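Long-range contact in putative Oleoyl-[acyl-carrier protein] thioesterase (Lactobacillus plantarum, PDB 2OWN), which probably hydrolyses the thioester bond of oleoyl-acyl carrier protein, releasing the fatty acid from its carrier: residues B[152-156]-B[235-239]. Residues are numbered along the deposited sequence; the frame is centred on the assembly and turned at random.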
loop_
_atom_site.group_PDB
_atom_site.type_symbol
_atom_site.label_atom_id
_atom_site.label_comp_id
_atom_site.label_asym_id
_atom_site.label_seq_id
_atom_site.Cartn_x
_atom_site.Cartn_y
_atom_site.Cartn_z
ATOM N N PRO B 152 -10.479 12.220 -20.581
ATOM C CA PRO B 152 -11.530 11.373 -20.015
ATOM C C PRO B 152 -12.917 11.917 -20.442
ATOM O O PRO B 152 -13.037 13.075 -20.900
ATOM C CB PRO B 152 -11.344 11.510 -18.490
ATOM C CG PRO B 152 -10.085 12.212 -18.285
ATOM C CD PRO B 152 -9.805 12.995 -19.516
ATOM N N ILE B 153 -13.939 11.073 -20.295
ATOM C CA ILE B 153 -15.335 11.430 -20.590
ATOM C C ILE B 153 -15.744 12.488 -19.557
ATOM O O ILE B 153 -15.340 12.401 -18.381
ATOM C CB ILE B 153 -16.302 10.200 -20.519
ATOM C CG1 ILE B 153 -15.960 9.166 -21.602
ATOM C CG2 ILE B 153 -17.780 10.622 -20.669
ATOM C CD1 ILE B 153 -16.791 7.880 -21.522
ATOM N N SER B 154 -16.481 13.509 -20.010
ATOM C CA SER B 154 -16.967 14.576 -19.125
ATOM C C SER B 154 -18.041 13.880 -18.278
ATOM O O SER B 154 -19.054 13.425 -18.827
ATOM C CB SER B 154 -17.517 15.777 -19.896
ATOM O OG SER B 154 -17.829 16.830 -19.004
ATOM N N PHE B 155 -17.758 13.717 -16.978
ATOM C CA PHE B 155 -18.664 13.014 -16.062
ATOM C C PHE B 155 -20.050 13.689 -15.938
ATOM O O PHE B 155 -20.129 14.893 -15.669
ATOM C CB PHE B 155 -18.053 12.821 -14.656
ATOM C CG PHE B 155 -18.876 11.922 -13.775
ATOM C CD1 PHE B 155 -18.708 10.528 -13.843
ATOM C CD2 PHE B 155 -19.857 12.452 -12.907
ATOM C CE1 PHE B 155 -19.493 9.663 -13.050
ATOM C CE2 PHE B 155 -20.657 11.597 -12.112
ATOM C CZ PHE B 155 -20.472 10.200 -12.197
ATOM N N GLU B 156 -21.096 12.886 -16.165
ATOM C CA GLU B 156 -22.496 13.279 -16.046
ATOM C C GLU B 156 -23.186 12.236 -15.163
ATOM O O GLU B 156 -23.203 11.052 -15.519
ATOM C CB GLU B 156 -23.172 13.378 -17.413
ATOM C CG GLU B 156 -22.609 14.523 -18.266
ATOM C CD GLU B 156 -23.244 14.671 -19.657
ATOM O OE1 GLU B 156 -23.919 13.734 -20.160
ATOM O OE2 GLU B 156 -23.029 15.742 -20.262
ATOM N N THR B 235 -16.682 0.458 -20.522
ATOM C CA THR B 235 -16.074 1.734 -20.113
ATOM C C THR B 235 -16.635 2.172 -18.771
ATOM O O THR B 235 -17.832 1.999 -18.538
ATOM C CB THR B 235 -16.368 2.832 -21.150
ATOM O OG1 THR B 235 -16.028 2.355 -22.455
ATOM C CG2 THR B 235 -15.586 4.133 -20.851
ATOM N N THR B 236 -15.772 2.677 -17.880
ATOM C CA THR B 236 -16.210 3.251 -16.589
ATOM C C THR B 236 -15.743 4.722 -16.574
ATOM O O THR B 236 -14.589 4.993 -16.883
ATOM C CB THR B 236 -15.789 2.471 -15.330
ATOM O OG1 THR B 236 -14.379 2.541 -15.148
ATOM C CG2 THR B 236 -16.265 1.004 -15.414
ATOM N N SER B 237 -16.671 5.632 -16.275
ATOM C CA SER B 237 -16.459 7.081 -16.188
ATOM C C SER B 237 -16.514 7.386 -14.703
ATOM O O SER B 237 -17.526 7.087 -14.075
ATOM C CB SER B 237 -17.552 7.828 -16.947
ATOM O OG SER B 237 -17.416 9.232 -16.826
ATOM N N HIS B 238 -15.458 7.995 -14.164
ATOM C CA HIS B 238 -15.318 8.316 -12.742
ATOM C C HIS B 238 -15.093 9.800 -12.470
ATOM O O HIS B 238 -14.530 10.509 -13.314
ATOM C CB HIS B 238 -14.113 7.583 -12.147
ATOM C CG HIS B 238 -14.131 6.097 -12.310
ATOM N ND1 HIS B 238 -14.372 5.241 -11.258
ATOM C CD2 HIS B 238 -13.913 5.316 -13.394
ATOM C CE1 HIS B 238 -14.317 3.994 -11.692
ATOM N NE2 HIS B 238 -14.043 4.012 -12.983
ATOM N N LEU B 239 -15.515 10.230 -11.273
ATOM C CA LEU B 239 -15.349 11.600 -10.761
ATOM C C LEU B 239 -15.110 11.567 -9.243
ATOM O O LEU B 239 -15.885 10.925 -8.528
ATOM C CB LEU B 239 -16.573 12.482 -11.064
ATOM C CG LEU B 239 -16.619 13.937 -10.524
ATOM C CD1 LEU B 239 -15.427 14.766 -10.995
ATOM C CD2 LEU B 239 -17.919 14.625 -10.903
HETATM O O HOH W 1 -14.893 10.182 -16.920
HETATM O O HOH W 2 -20.072 9.796 -16.951
#
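The chain belongs to the acyl-ACP thioesterases, which have two hotdog domains. Residues 235-239 lie on strand 233-241 of the C-terminal hotdog sheet, between strands 218-227 and 246-256. Residues 152-156 are part of the irregular connection that leads from strand 141-142 to strand 162-167. This connection links the two hotdog halves and crosses one face of the second half's sheet. Thr-235, Ser-237 and Leu-239 direct their CA-to-CB bonds toward it. Those of Thr-236 and His-238 point away.

Phe-155 gives the most surface to the contact. Its ring packs on Leu-239, whose CB sits over one ring face in a CH-pi contact, 3.9 Å from the centroid. Phe-155 CD2 also meets Leu-239 CD2 at 3.5 Å. At the ring edge, Phe-155 CE1 is 3.4 Å from Ser-237 O. Further along the strand Ile-153 makes a separate, looser contact, its CD1 4.0 Å from the methyl CG2 of Thr-235.

No direct hydrogen bond joins the two segments. The connection is instead tied to the neighbouring strand 246-256, where Ile-153 N bonds to Thr-251 OG1 and Phe-155 N to Glu-249 OE2. Glu-156 O bonds to Asn-224 ND2 on the other neighbour, strand 218-227. Ser-237, buried between Ile-153 and Phe-155, is linked to the connection through water. One water donates to Ile-153 O at 2.7 Å and hydrogen-bonds to Ser-237 OG at 2.7 Å. A second water hydrogen-bonds to the same Ser-237 OG at 2.7 Å and accepts a weak hydrogen bond from Glu-156 N at 3.3 Å.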